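Ganglioside-induced differentiation-associated protein 2 (Homo sapiens, PDB 4UML) is of unknown molecular function but probably acts in signalling, the piece described being its macro domain, a fold that binds ADP-ribose in many relatives. Local coordinates at residues T70-T75 with L121-I126; V165-I170 with V204-S209; E78-K83 with Q103-C108; Y177-A182 with D210-T215. All coordinates share one frame; numbering follows the deposited sequence.

How the interactions relate
All four contacts lie in one macro domain built round a six-stranded mixed sheet. Interactions 1 and 2 sit in the sheet itself, their centres about 11 Å apart, and share a border where strands 71-75 and 164-167 run side by side. Interaction 3 is nested in the chain loop closed by interaction 1, about 16 Å from it centre to centre. Interaction 4 joins two helix starts, its centre about 12 Å from that of interaction 2, and their segments alternate along the chain. Interactions 3 and 4 hold the loops and helix starts that follow parallel strands 71-75, 164-167 and 203-208, the end of the sheet where relatives bind ADP-ribose and this domain might do likewise.

Interaction 1: T70-T75 with L121-I126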
loop_
_atom_site.group_PDB
_atom_site.type_symbol
_atom_site.label_atom_id
_atom_site.label_comp_id
_atom_site.label_asym_id
_atom_site.label_seq_id
_atom_site.Cartn_x
_atom_site.Cartn_y
_atom_site.Cartn_z
ATOM N N THR A 70 5.646 10.060 1.121
ATOM C CA THR A 70 5.404 10.926 -0.037
ATOM C C THR A 70 3.956 10.744 -0.510
ATOM O O THR A 70 3.255 11.740 -0.793
ATOM C CB THR A 70 6.382 10.639 -1.196
ATOM O OG1 THR A 70 7.716 10.553 -0.658
ATOM C CG2 THR A 70 6.300 11.756 -2.282
ATOM N N ALA A 71 3.535 9.479 -0.605
ATOM C CA ALA A 71 2.168 9.098 -0.895
ATOM C C ALA A 71 1.677 8.013 0.062
ATOM O O ALA A 71 2.429 7.111 0.472
ATOM C CB ALA A 71 2.046 8.597 -2.326
ATOM N N ILE A 72 0.416 8.121 0.430
ATOM C CA ILE A 72 -0.303 7.032 1.061
ATOM C C ILE A 72 -1.355 6.535 0.081
ATOM O O ILE A 72 -1.766 7.249 -0.856
ATOM C CB ILE A 72 -0.897 7.385 2.441
ATOM C CG1 ILE A 72 -1.939 8.508 2.330
ATOM C CG2 ILE A 72 0.186 7.738 3.430
ATOM C CD1 ILE A 72 -3.058 8.285 3.285
ATOM N N VAL A 73 -1.752 5.291 0.285
ATOM C CA VAL A 73 -2.642 4.594 -0.607
ATOM C C VAL A 73 -4.048 4.422 0.005
ATOM O O VAL A 73 -4.201 3.978 1.125
ATOM C CB VAL A 73 -2.076 3.220 -0.950
ATOM C CG1 VAL A 73 -3.036 2.462 -1.863
ATOM C CG2 VAL A 73 -0.693 3.322 -1.588
ATOM N N ASN A 74 -5.042 4.838 -0.759
ATOM C CA ASN A 74 -6.438 4.693 -0.447
ATOM C C ASN A 74 -6.959 3.557 -1.316
ATOM O O ASN A 74 -6.516 3.372 -2.455
ATOM C CB ASN A 74 -7.192 5.982 -0.743
ATOM C CG ASN A 74 -8.696 5.858 -0.428
ATOM O OD1 ASN A 74 -9.067 5.231 0.534
ATOM N ND2 ASN A 74 -9.537 6.404 -1.284
ATOM N N THR A 75 -7.793 2.722 -0.721
ATOM C CA THR A 75 -8.436 1.626 -1.429
ATOM C C THR A 75 -9.933 1.898 -1.477
ATOM O O THR A 75 -10.524 2.306 -0.457
ATOM C CB THR A 75 -8.068 0.256 -0.846
ATOM O OG1 THR A 75 -8.464 -0.764 -1.760
ATOM C CG2 THR A 75 -8.681 -0.005 0.540
ATOM N N LEU A 121 -3.519 15.998 4.817
ATOM C CA LEU A 121 -2.777 14.852 5.296
ATOM C C LEU A 121 -1.307 15.217 5.442
ATOM O O LEU A 121 -0.786 16.106 4.722
ATOM C CB LEU A 121 -2.871 13.692 4.302
ATOM C CG LEU A 121 -4.190 12.988 4.078
ATOM C CD1 LEU A 121 -3.999 11.943 2.975
ATOM C CD2 LEU A 121 -4.702 12.363 5.369
ATOM N N ALA A 122 -0.627 14.520 6.342
ATOM C CA ALA A 122 0.840 14.648 6.408
ATOM C C ALA A 122 1.538 14.259 5.092
ATOM O O ALA A 122 2.610 14.783 4.766
ATOM C CB ALA A 122 1.381 13.848 7.558
ATOM N N ALA A 123 0.939 13.351 4.334
ATOM C CA ALA A 123 1.530 12.890 3.065
ATOM C C ALA A 123 1.253 13.913 1.962
ATOM O O ALA A 123 0.193 14.520 1.947
ATOM C CB ALA A 123 0.941 11.555 2.667
ATOM N N ARG A 124 2.192 14.068 1.036
ATOM C CA ARG A 124 2.057 14.949 -0.131
ATOM C C ARG A 124 0.967 14.492 -1.109
ATOM O O ARG A 124 0.277 15.334 -1.694
ATOM C CB ARG A 124 3.410 15.074 -0.870
ATOM C CG ARG A 124 3.430 15.984 -2.099
ATOM C CD ARG A 124 4.774 15.907 -2.854
ATOM N NE ARG A 124 5.898 16.470 -2.090
ATOM C CZ ARG A 124 7.186 16.103 -2.194
ATOM N NH1 ARG A 124 7.586 15.142 -3.044
ATOM N NH2 ARG A 124 8.102 16.711 -1.431
ATOM N N PHE A 125 0.852 13.176 -1.327
ATOM C CA PHE A 125 -0.112 12.628 -2.276
ATOM C C PHE A 125 -0.914 11.503 -1.682
ATOM O O PHE A 125 -0.500 10.855 -0.741
ATOM C CB PHE A 125 0.583 12.036 -3.517
ATOM C CG PHE A 125 1.444 13.019 -4.300
ATOM C CD1 PHE A 125 0.868 14.053 -5.035
ATOM C CD2 PHE A 125 2.816 12.846 -4.374
ATOM C CE1 PHE A 125 1.662 14.948 -5.761
ATOM C CE2 PHE A 125 3.619 13.699 -5.135
ATOM C CZ PHE A 125 3.037 14.753 -5.828
ATOM N N ILE A 126 -2.073 11.255 -2.280
ATOM C CA ILE A 126 -2.799 10.018 -2.058
ATOM C C ILE A 126 -2.769 9.321 -3.403
ATOM O O ILE A 126 -3.017 9.969 -4.436
ATOM C CB ILE A 126 -4.266 10.255 -1.661
ATOM C CG1 ILE A 126 -4.362 11.056 -0.375
ATOM C CG2 ILE A 126 -5.002 8.935 -1.422
ATOM C CD1 ILE A 126 -5.690 11.733 -0.183
#
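Phe125 grips the start of strand 71-75 through both its backbone polar atoms. Its N-H reaches Thr70 O at 2.8 Å, in the carbonyl plane although the bond is bent (144° at the hydrogen). Its own carbonyl accepts Ile72 N at 3.1 Å, the donor standing 27° above the carbonyl plane. This straddling of Ala71 is the parallel beta pattern, and Ala71 CA adds a CH···O contact to the same Phe125 O (3.2 Å). On one face of the sheet Ala71 CB and Phe125 CB meet at 3.9 Å. The Phe125 ring carries Arg124 CG over its centre, and Thr70 CG2 runs alongside the Arg124 side chain. On the other face Ile72 holds CG1 in the crowded position between N and carbonyl carbon (chi1 62°); the Ile72 and Leu121 side chains cross obliquely, CD1 to CD1 3.8 Å, and Ile72 CG2 meets Ala123 CB at 4.0 Å. Asn74 CB rests on Ile126 CG2 at 3.7 Å, and the amide OD1 of Asn74 is hydrogen-bonded to Ser87 OG. In the macro-domain sheet, strand 113-117 flanks Phe125 and Ile126, strand 164-167 continues beyond strand 71-75, and helix 85-94 packs on Ile72, Asn74 and Leu121.

Interaction 2: V165-I170 with V204-S209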
loop_
_atom_site.group_PDB
_atom_site.type_symbol
_atom_site.label_atom_id
_atom_site.label_comp_id
_atom_site.label_asym_id
_atom_site.label_seq_id
_atom_site.Cartn_x
_atom_site.Cartn_y
_atom_site.Cartn_z
ATOM N N VAL A 165 6.348 5.327 0.133
ATOM C CA VAL A 165 4.946 4.968 -0.109
ATOM C C VAL A 165 4.413 4.205 1.119
ATOM O O VAL A 165 5.047 3.265 1.607
ATOM C CB VAL A 165 4.741 4.155 -1.398
ATOM C CG1 VAL A 165 3.261 3.825 -1.638
ATOM C CG2 VAL A 165 5.272 4.921 -2.609
ATOM N N GLY A 166 3.313 4.702 1.666
ATOM C CA GLY A 166 2.556 4.024 2.699
ATOM C C GLY A 166 1.409 3.232 2.117
ATOM O O GLY A 166 0.418 3.793 1.699
ATOM N N PHE A 167 1.554 1.925 2.062
ATOM C CA PHE A 167 0.466 1.057 1.648
ATOM C C PHE A 167 -0.516 0.787 2.766
ATOM O O PHE A 167 -0.121 0.493 3.879
ATOM C CB PHE A 167 0.967 -0.307 1.165
ATOM C CG PHE A 167 1.519 -0.297 -0.221
ATOM C CD1 PHE A 167 0.677 -0.428 -1.324
ATOM C CD2 PHE A 167 2.880 -0.186 -0.421
ATOM C CE1 PHE A 167 1.187 -0.425 -2.603
ATOM C CE2 PHE A 167 3.386 -0.190 -1.693
ATOM C CZ PHE A 167 2.548 -0.289 -2.780
ATOM N N CYS A 168 -1.799 0.866 2.436
ATOM C CA CYS A 168 -2.841 0.222 3.228
ATOM C C CYS A 168 -2.886 -1.212 2.733
ATOM O O CYS A 168 -2.259 -1.580 1.713
ATOM C CB CYS A 168 -4.195 0.903 3.047
ATOM S SG CYS A 168 -4.835 0.810 1.341
ATOM N N VAL A 169 -3.631 -2.038 3.442
ATOM C CA VAL A 169 -3.942 -3.354 2.932
ATOM C C VAL A 169 -4.947 -3.115 1.816
ATOM O O VAL A 169 -6.064 -2.658 2.085
ATOM C CB VAL A 169 -4.491 -4.235 4.075
ATOM C CG1 VAL A 169 -4.924 -5.595 3.535
ATOM C CG2 VAL A 169 -3.406 -4.425 5.145
ATOM N N ILE A 170 -4.544 -3.321 0.548
ATOM C CA ILE A 170 -5.398 -2.902 -0.564
ATOM C C ILE A 170 -6.702 -3.729 -0.657
ATOM O O ILE A 170 -7.721 -3.221 -1.107
ATOM C CB ILE A 170 -4.614 -2.886 -1.933
ATOM C CG1 ILE A 170 -3.594 -1.723 -1.886
ATOM C CG2 ILE A 170 -5.541 -2.718 -3.135
ATOM C CD1 ILE A 170 -2.649 -1.633 -3.066
ATOM N N VAL A 204 9.101 1.675 1.940
ATOM C CA VAL A 204 7.760 1.187 1.668
ATOM C C VAL A 204 7.223 0.718 3.005
ATOM O O VAL A 204 7.872 -0.089 3.698
ATOM C CB VAL A 204 7.741 0.061 0.628
ATOM C CG1 VAL A 204 6.347 -0.556 0.527
ATOM C CG2 VAL A 204 8.171 0.592 -0.719
ATOM N N VAL A 205 6.078 1.277 3.398
ATOM C CA VAL A 205 5.469 0.949 4.654
ATOM C C VAL A 205 4.196 0.196 4.390
ATOM O O VAL A 205 3.300 0.691 3.696
ATOM C CB VAL A 205 5.134 2.187 5.506
ATOM C CG1 VAL A 205 4.482 1.775 6.818
ATOM C CG2 VAL A 205 6.361 3.010 5.763
ATOM N N PHE A 206 4.127 -1.001 4.959
ATOM C CA PHE A 206 2.889 -1.759 5.016
ATOM C C PHE A 206 2.192 -1.434 6.329
ATOM O O PHE A 206 2.599 -1.944 7.374
ATOM C CB PHE A 206 3.183 -3.245 4.912
ATOM C CG PHE A 206 3.821 -3.665 3.609
ATOM C CD1 PHE A 206 3.062 -3.787 2.450
ATOM C CD2 PHE A 206 5.157 -4.022 3.556
ATOM C CE1 PHE A 206 3.630 -4.195 1.256
ATOM C CE2 PHE A 206 5.741 -4.448 2.357
ATOM C CZ PHE A 206 4.982 -4.528 1.199
ATOM N N ALA A 207 1.207 -0.534 6.264
ATOM C CA ALA A 207 0.341 -0.188 7.380
ATOM C C ALA A 207 -0.740 -1.243 7.552
ATOM O O ALA A 207 -1.529 -1.498 6.621
ATOM C CB ALA A 207 -0.314 1.157 7.147
ATOM N N VAL A 208 -0.786 -1.852 8.732
ATOM C CA VAL A 208 -1.719 -2.949 9.001
ATOM C C VAL A 208 -2.553 -2.690 10.259
ATOM O O VAL A 208 -2.205 -1.861 11.070
ATOM C CB VAL A 208 -1.000 -4.299 9.118
ATOM C CG1 VAL A 208 -0.323 -4.646 7.798
ATOM C CG2 VAL A 208 -0.004 -4.351 10.272
ATOM N N SER A 209 -3.679 -3.380 10.387
ATOM C CA SER A 209 -4.431 -3.393 11.647
ATOM C C SER A 209 -4.221 -4.742 12.297
ATOM O O SER A 209 -3.491 -5.580 11.775
ATOM C CB SER A 209 -5.921 -3.156 11.408
ATOM O OG SER A 209 -6.493 -4.266 10.734
HETATM O O HOH W 1 -3.980 -0.659 6.258
#
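Phe167 lays the CD2 edge of its ring against Val204 CG1, 3.6 Å away and near the ring plane, while Val165 CG1 sits over the rim of one ring face. The two strands are the parallel neighbours of a beta-alpha-beta unit, strand 164-167, helix 179-197 and strand 203-208, at the centre of the macro-domain sheet; the axes of 165-167 and 204-208 approach to 4.7 Å at 25°. Paired in register, Phe167 and Phe206 project from the same face, and in both CG is anti to the carbonyl carbon, which turns the rings the same way. The ring planes are inclined by only 22° yet displaced, the centroids 6.0 Å from each other, so there is little face-to-face stacking and Phe167 CB touches Phe206 CD1. Helix 179-197 packs on both rings through Val190, and Tyr150 of helix 139-159 meets the Phe167 ring. Three N-H···O bonds bind the backbones, each approaching nearly along its C=O axis: Val205 N to Val165 O (172° at the hydrogen), Phe167 N to Val205 O at 2.7 Å, and Ala207 N to Phe167 O. The chains then diverge. The Val169 and Val208 side chains cross obliquely, CG2 to CG1 4.1 Å, and a single water takes over the pairing, accepting from Val169 N at 3.2 Å and donating to Ala207 O at 2.6 Å.

Interaction 3: E78-K83 with Q103-C108; sequences ESLTDK and QKLKGC
Glu78 lies in the loop between strand 71-75 and helix 85-94 of the macro domain, and its backbone makes the direct hydrogen bond that joins this loop to the end of helix 97-105, which the chain leaves at Lys106 with positive phi. Its carbonyl O accepts Cys108 N at 2.9 Å, fairly straight (163° at the hydrogen) though the donor stands 25° above the carbonyl plane. In return Glu78 CA offers a CH···O contact to Cys108 O at 3.1 Å. The Glu78 side chain bends at chi2, which takes its carboxylate off to a salt bridge with Arg175. Gly107 CA comes within 3.1 Å of Glu78 O, a tight approach made with a hydrogen, not a side chain, facing the carbonyl; Gly107 has positive phi (71°), and the next residue gives its N-H to the same carbonyl. Ser79 OG and Thr81 OG1 share a hydrogen bond (2.9 Å) within the loop, and Ser79 OG also bonds Asn77 OD1. Leu80, itself in a left-handed backbone conformation, supplies the apolar part. Its CG is anti to the carbonyl carbon, and the two methyls divide the work: CD1 meets Leu105 CD1 at 3.9 Å, the side chains crossing at about a right angle, and CD2 lies on Cys108 CB at 3.8 Å. Further on, Asp82 forms a salt bridge with Lys174. Lys114 NZ binds both Leu105 O and Gly107 O, and its charge would be expected to offset the partial negative charge of the carbonyl oxygens at the helix C-terminus. One backbone bond and a leucine wedge hold loop to turn, with the acidic groups engaged elsewhere.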
loop_
_atom_site.group_PDB
_atom_site.type_symbol
_atom_site.label_atom_id
_atom_site.label_comp_id
_atom_site.label_asym_id
_atom_site.label_seq_id
_atom_site.Cartn_x
_atom_site.Cartn_y
_atom_site.Cartn_z
ATOM N N GLU A 78 -15.096 1.663 -7.748
ATOM C CA GLU A 78 -14.830 2.209 -9.068
ATOM C C GLU A 78 -15.290 3.663 -9.155
ATOM O O GLU A 78 -14.773 4.437 -9.948
ATOM C CB GLU A 78 -15.476 1.341 -10.161
ATOM C CG GLU A 78 -14.983 -0.112 -10.196
ATOM C CD GLU A 78 -15.487 -1.015 -9.034
ATOM O OE1 GLU A 78 -16.227 -0.542 -8.119
ATOM O OE2 GLU A 78 -15.113 -2.222 -9.022
ATOM N N SER A 79 -16.243 4.056 -8.319
ATOM C CA SER A 79 -16.698 5.445 -8.318
ATOM C C SER A 79 -15.921 6.334 -7.322
ATOM O O SER A 79 -16.162 7.547 -7.240
ATOM C CB SER A 79 -18.205 5.500 -8.031
ATOM O OG SER A 79 -18.547 4.801 -6.852
ATOM N N LEU A 80 -14.991 5.730 -6.577
ATOM C CA LEU A 80 -14.215 6.441 -5.553
ATOM C C LEU A 80 -15.094 7.021 -4.455
ATOM O O LEU A 80 -14.871 8.140 -3.996
ATOM C CB LEU A 80 -13.329 7.520 -6.175
ATOM C CG LEU A 80 -12.274 6.961 -7.137
ATOM C CD1 LEU A 80 -11.410 8.062 -7.739
ATOM C CD2 LEU A 80 -11.409 5.924 -6.445
ATOM N N THR A 81 -16.081 6.237 -4.033
ATOM C CA THR A 81 -16.992 6.658 -2.980
ATOM C C THR A 81 -17.114 5.610 -1.907
ATOM O O THR A 81 -17.968 5.724 -1.037
ATOM C CB THR A 81 -18.405 6.908 -3.553
ATOM O OG1 THR A 81 -18.920 5.674 -4.082
ATOM C CG2 THR A 81 -18.357 7.930 -4.651
ATOM N N ASP A 82 -16.255 4.593 -1.939
ATOM C CA ASP A 82 -16.408 3.460 -1.033
ATOM C C ASP A 82 -16.249 3.889 0.405
ATOM O O ASP A 82 -15.351 4.670 0.728
ATOM C CB ASP A 82 -15.367 2.386 -1.342
ATOM C CG ASP A 82 -15.688 1.070 -0.725
ATOM O OD1 ASP A 82 -16.828 0.624 -0.927
ATOM O OD2 ASP A 82 -14.819 0.433 -0.086
ATOM N N LYS A 83 -17.116 3.375 1.274
ATOM C CA LYS A 83 -16.977 3.566 2.706
ATOM C C LYS A 83 -16.296 2.347 3.270
ATOM O O LYS A 83 -16.872 1.273 3.260
ATOM C CB LYS A 83 -18.346 3.784 3.375
ATOM C CG LYS A 83 -19.170 4.911 2.762
ATOM N N GLN A 103 -13.542 14.378 -7.983
ATOM C CA GLN A 103 -14.497 14.411 -9.085
ATOM C C GLN A 103 -13.757 14.557 -10.385
ATOM O O GLN A 103 -14.100 13.885 -11.352
ATOM C CB GLN A 103 -15.522 15.559 -8.964
ATOM C CG GLN A 103 -16.367 15.609 -7.688
ATOM C CD GLN A 103 -16.907 14.261 -7.219
ATOM O OE1 GLN A 103 -16.213 13.245 -7.241
ATOM N NE2 GLN A 103 -18.150 14.260 -6.762
ATOM N N LYS A 104 -12.736 15.413 -10.420
ATOM C CA LYS A 104 -11.944 15.558 -11.629
ATOM C C LYS A 104 -11.512 14.195 -12.202
ATOM O O LYS A 104 -11.457 14.033 -13.421
ATOM C CB LYS A 104 -10.725 16.470 -11.414
ATOM C CG LYS A 104 -11.029 17.974 -11.434
ATOM C CD LYS A 104 -9.774 18.829 -11.227
ATOM C CE LYS A 104 -10.086 20.168 -10.561
ATOM N N LEU A 105 -11.216 13.214 -11.341
ATOM C CA LEU A 105 -10.694 11.924 -11.815
ATOM C C LEU A 105 -11.728 11.092 -12.578
ATOM O O LEU A 105 -11.336 10.265 -13.382
ATOM C CB LEU A 105 -10.144 11.080 -10.646
ATOM C CG LEU A 105 -9.015 11.674 -9.790
ATOM C CD1 LEU A 105 -8.685 10.686 -8.687
ATOM C CD2 LEU A 105 -7.782 11.945 -10.630
ATOM N N LYS A 106 -13.020 11.285 -12.280
ATOM C CA LYS A 106 -14.153 10.504 -12.865
ATOM C C LYS A 106 -13.974 8.968 -12.727
ATOM O O LYS A 106 -13.844 8.233 -13.719
ATOM C CB LYS A 106 -14.404 10.908 -14.322
ATOM C CG LYS A 106 -14.879 12.363 -14.503
ATOM C CD LYS A 106 -14.110 13.091 -15.617
ATOM C CE LYS A 106 -14.389 14.599 -15.658
ATOM N N GLY A 107 -13.969 8.509 -11.480
ATOM C CA GLY A 107 -13.729 7.112 -11.150
ATOM C C GLY A 107 -12.298 6.584 -11.336
ATOM O O GLY A 107 -11.389 7.276 -11.785
ATOM N N CYS A 108 -12.163 5.311 -11.003
ATOM C CA CYS A 108 -10.938 4.544 -11.116
ATOM C C CYS A 108 -11.343 3.090 -11.371
ATOM O O CYS A 108 -12.216 2.560 -10.702
ATOM C CB CYS A 108 -10.126 4.656 -9.821
ATOM S SG CYS A 108 -8.554 3.775 -9.859
#

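Interaction 4: Y177-A182 with D210-T215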
loop_
_atom_site.group_PDB
_atom_site.type_symbol
_atom_site.label_atom_id
_atom_site.label_comp_id
_atom_site.label_asym_id
_atom_site.label_seq_id
_atom_site.Cartn_x
_atom_site.Cartn_y
_atom_site.Cartn_z
ATOM N N TYR A 177 -11.299 -10.677 -0.478
ATOM C CA TYR A 177 -10.154 -11.398 -0.965
ATOM C C TYR A 177 -9.625 -12.209 0.203
ATOM O O TYR A 177 -9.489 -11.654 1.272
ATOM C CB TYR A 177 -9.056 -10.432 -1.472
ATOM C CG TYR A 177 -8.214 -11.046 -2.549
ATOM C CD1 TYR A 177 -7.460 -12.175 -2.302
ATOM C CD2 TYR A 177 -8.143 -10.465 -3.814
ATOM C CE1 TYR A 177 -6.689 -12.760 -3.301
ATOM C CE2 TYR A 177 -7.384 -11.035 -4.829
ATOM C CZ TYR A 177 -6.662 -12.174 -4.568
ATOM O OH TYR A 177 -5.919 -12.742 -5.562
ATOM N N PRO A 178 -9.341 -13.515 0.013
ATOM C CA PRO A 178 -8.702 -14.287 1.081
ATOM C C PRO A 178 -7.371 -13.669 1.513
ATOM O O PRO A 178 -6.482 -13.463 0.693
ATOM C CB PRO A 178 -8.482 -15.647 0.432
ATOM C CG PRO A 178 -9.640 -15.774 -0.493
ATOM C CD PRO A 178 -9.813 -14.392 -1.068
ATOM N N LEU A 179 -7.240 -13.416 2.810
ATOM C CA LEU A 179 -6.207 -12.527 3.312
ATOM C C LEU A 179 -4.818 -13.030 3.048
ATOM O O LEU A 179 -3.941 -12.280 2.642
ATOM C CB LEU A 179 -6.415 -12.273 4.799
ATOM C CG LEU A 179 -5.322 -11.458 5.506
ATOM C CD1 LEU A 179 -5.207 -10.061 4.899
ATOM C CD2 LEU A 179 -5.646 -11.399 6.995
ATOM N N GLU A 180 -4.611 -14.317 3.230
ATOM C CA GLU A 180 -3.292 -14.847 3.116
ATOM C C GLU A 180 -2.825 -14.840 1.656
ATOM O O GLU A 180 -1.703 -14.432 1.374
ATOM C CB GLU A 180 -3.247 -16.244 3.705
ATOM C CG GLU A 180 -1.849 -16.765 3.896
ATOM C CD GLU A 180 -1.682 -17.578 5.176
ATOM O OE1 GLU A 180 -2.528 -17.518 6.109
ATOM O OE2 GLU A 180 -0.655 -18.267 5.248
ATOM N N ASP A 181 -3.689 -15.287 0.745
ATOM C CA ASP A 181 -3.423 -15.186 -0.689
ATOM C C ASP A 181 -3.103 -13.759 -1.093
ATOM O O ASP A 181 -2.160 -13.526 -1.807
ATOM C CB ASP A 181 -4.646 -15.644 -1.504
ATOM C CG ASP A 181 -4.896 -17.125 -1.402
ATOM O OD1 ASP A 181 -3.931 -17.897 -1.189
ATOM O OD2 ASP A 181 -6.066 -17.517 -1.575
ATOM N N ALA A 182 -3.902 -12.814 -0.622
ATOM C CA ALA A 182 -3.729 -11.406 -0.952
ATOM C C ALA A 182 -2.373 -10.887 -0.507
ATOM O O ALA A 182 -1.718 -10.135 -1.232
ATOM C CB ALA A 182 -4.810 -10.566 -0.299
ATOM N N ASP A 210 -4.851 -4.958 13.449
ATOM C CA ASP A 210 -4.706 -6.235 14.166
ATOM C C ASP A 210 -5.199 -7.397 13.327
ATOM O O ASP A 210 -4.667 -8.500 13.405
ATOM C CB ASP A 210 -5.441 -6.193 15.513
ATOM C CG ASP A 210 -4.734 -5.310 16.531
ATOM O OD1 ASP A 210 -3.561 -5.603 16.862
ATOM O OD2 ASP A 210 -5.341 -4.319 16.988
ATOM N N LEU A 211 -6.202 -7.137 12.503
ATOM C CA LEU A 211 -6.708 -8.137 11.586
ATOM C C LEU A 211 -5.579 -8.764 10.736
ATOM O O LEU A 211 -5.515 -9.995 10.606
ATOM C CB LEU A 211 -7.808 -7.512 10.715
ATOM C CG LEU A 211 -8.526 -8.379 9.671
ATOM C CD1 LEU A 211 -9.216 -9.594 10.283
ATOM C CD2 LEU A 211 -9.541 -7.538 8.906
ATOM N N GLU A 212 -4.667 -7.941 10.196
ATOM C CA GLU A 212 -3.693 -8.431 9.193
ATOM C C GLU A 212 -2.275 -8.653 9.670
ATOM O O GLU A 212 -1.535 -9.384 9.035
ATOM C CB GLU A 212 -3.638 -7.479 7.971
ATOM C CG GLU A 212 -4.999 -7.148 7.367
ATOM C CD GLU A 212 -5.541 -5.821 7.842
ATOM O OE1 GLU A 212 -5.071 -5.331 8.902
ATOM O OE2 GLU A 212 -6.416 -5.265 7.146
ATOM N N GLU A 213 -1.877 -8.014 10.777
ATOM C CA GLU A 213 -0.473 -8.025 11.228
ATOM C C GLU A 213 0.181 -9.412 11.250
ATOM O O GLU A 213 1.264 -9.615 10.705
ATOM C CB GLU A 213 -0.368 -7.361 12.625
ATOM C CG GLU A 213 1.043 -7.277 13.188
ATOM C CD GLU A 213 1.120 -6.495 14.495
ATOM O OE1 GLU A 213 0.210 -6.617 15.341
ATOM O OE2 GLU A 213 2.097 -5.746 14.683
ATOM N N GLY A 214 -0.474 -10.381 11.888
ATOM C CA GLY A 214 0.089 -11.739 12.021
ATOM C C GLY A 214 0.415 -12.396 10.686
ATOM O O GLY A 214 1.454 -13.027 10.528
ATOM N N THR A 215 -0.461 -12.217 9.708
ATOM C CA THR A 215 -0.225 -12.761 8.363
ATOM C C THR A 215 0.968 -12.105 7.711
ATOM O O THR A 215 1.791 -12.783 7.099
ATOM C CB THR A 215 -1.479 -12.603 7.497
ATOM O OG1 THR A 215 -2.552 -13.316 8.105
ATOM C CG2 THR A 215 -1.282 -13.123 6.063
#
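Two helix N-termini meet here, those of helix 179-197 and helix 210-223, the elements that precede and follow strand 203-208 in the macro domain. Leu179, in the first turn of its helix, carries most of the contact. With CG anti to the backbone N (chi1 174°), its side chain reaches across to the other helix and splits its two methyls between neighbours. CD1 touches Glu212 CG at 3.8 Å, the leucine and glutamate chains crossing at about a right angle. CD2 lies against Thr215 OG1 at 3.8 Å and close to Leu211 O at 3.9 Å, which sets a methyl against two oxygens one helical turn apart. Thr215 points back toward the first helix: OG1 is anti to the carbonyl carbon, while CG2, anti to the backbone N, rests on Glu180 CA at 4.0 Å and near Glu180 CG at 4.3 Å. The methyl therefore packs on the backbone and on the aliphatic part of an acidic side chain. Both glutamates turn their charged ends to other partners. Glu180 OE2 makes a salt bridge to Lys218, further along the second helix, and so adds a charged link between the same two helices. Glu212 OE1 hydrogen-bonds Ser209 OG, the N-cap residue of helix 210-223, where a negative carboxylate would probably suit the positive end of the helix dipole. Across the contact itself no hydrogen bond forms: the two segments meet through van der Waals contacts of methyl groups with methylene, backbone and oxygen atoms, with the neighbouring ion pair as the polar complement near the surface.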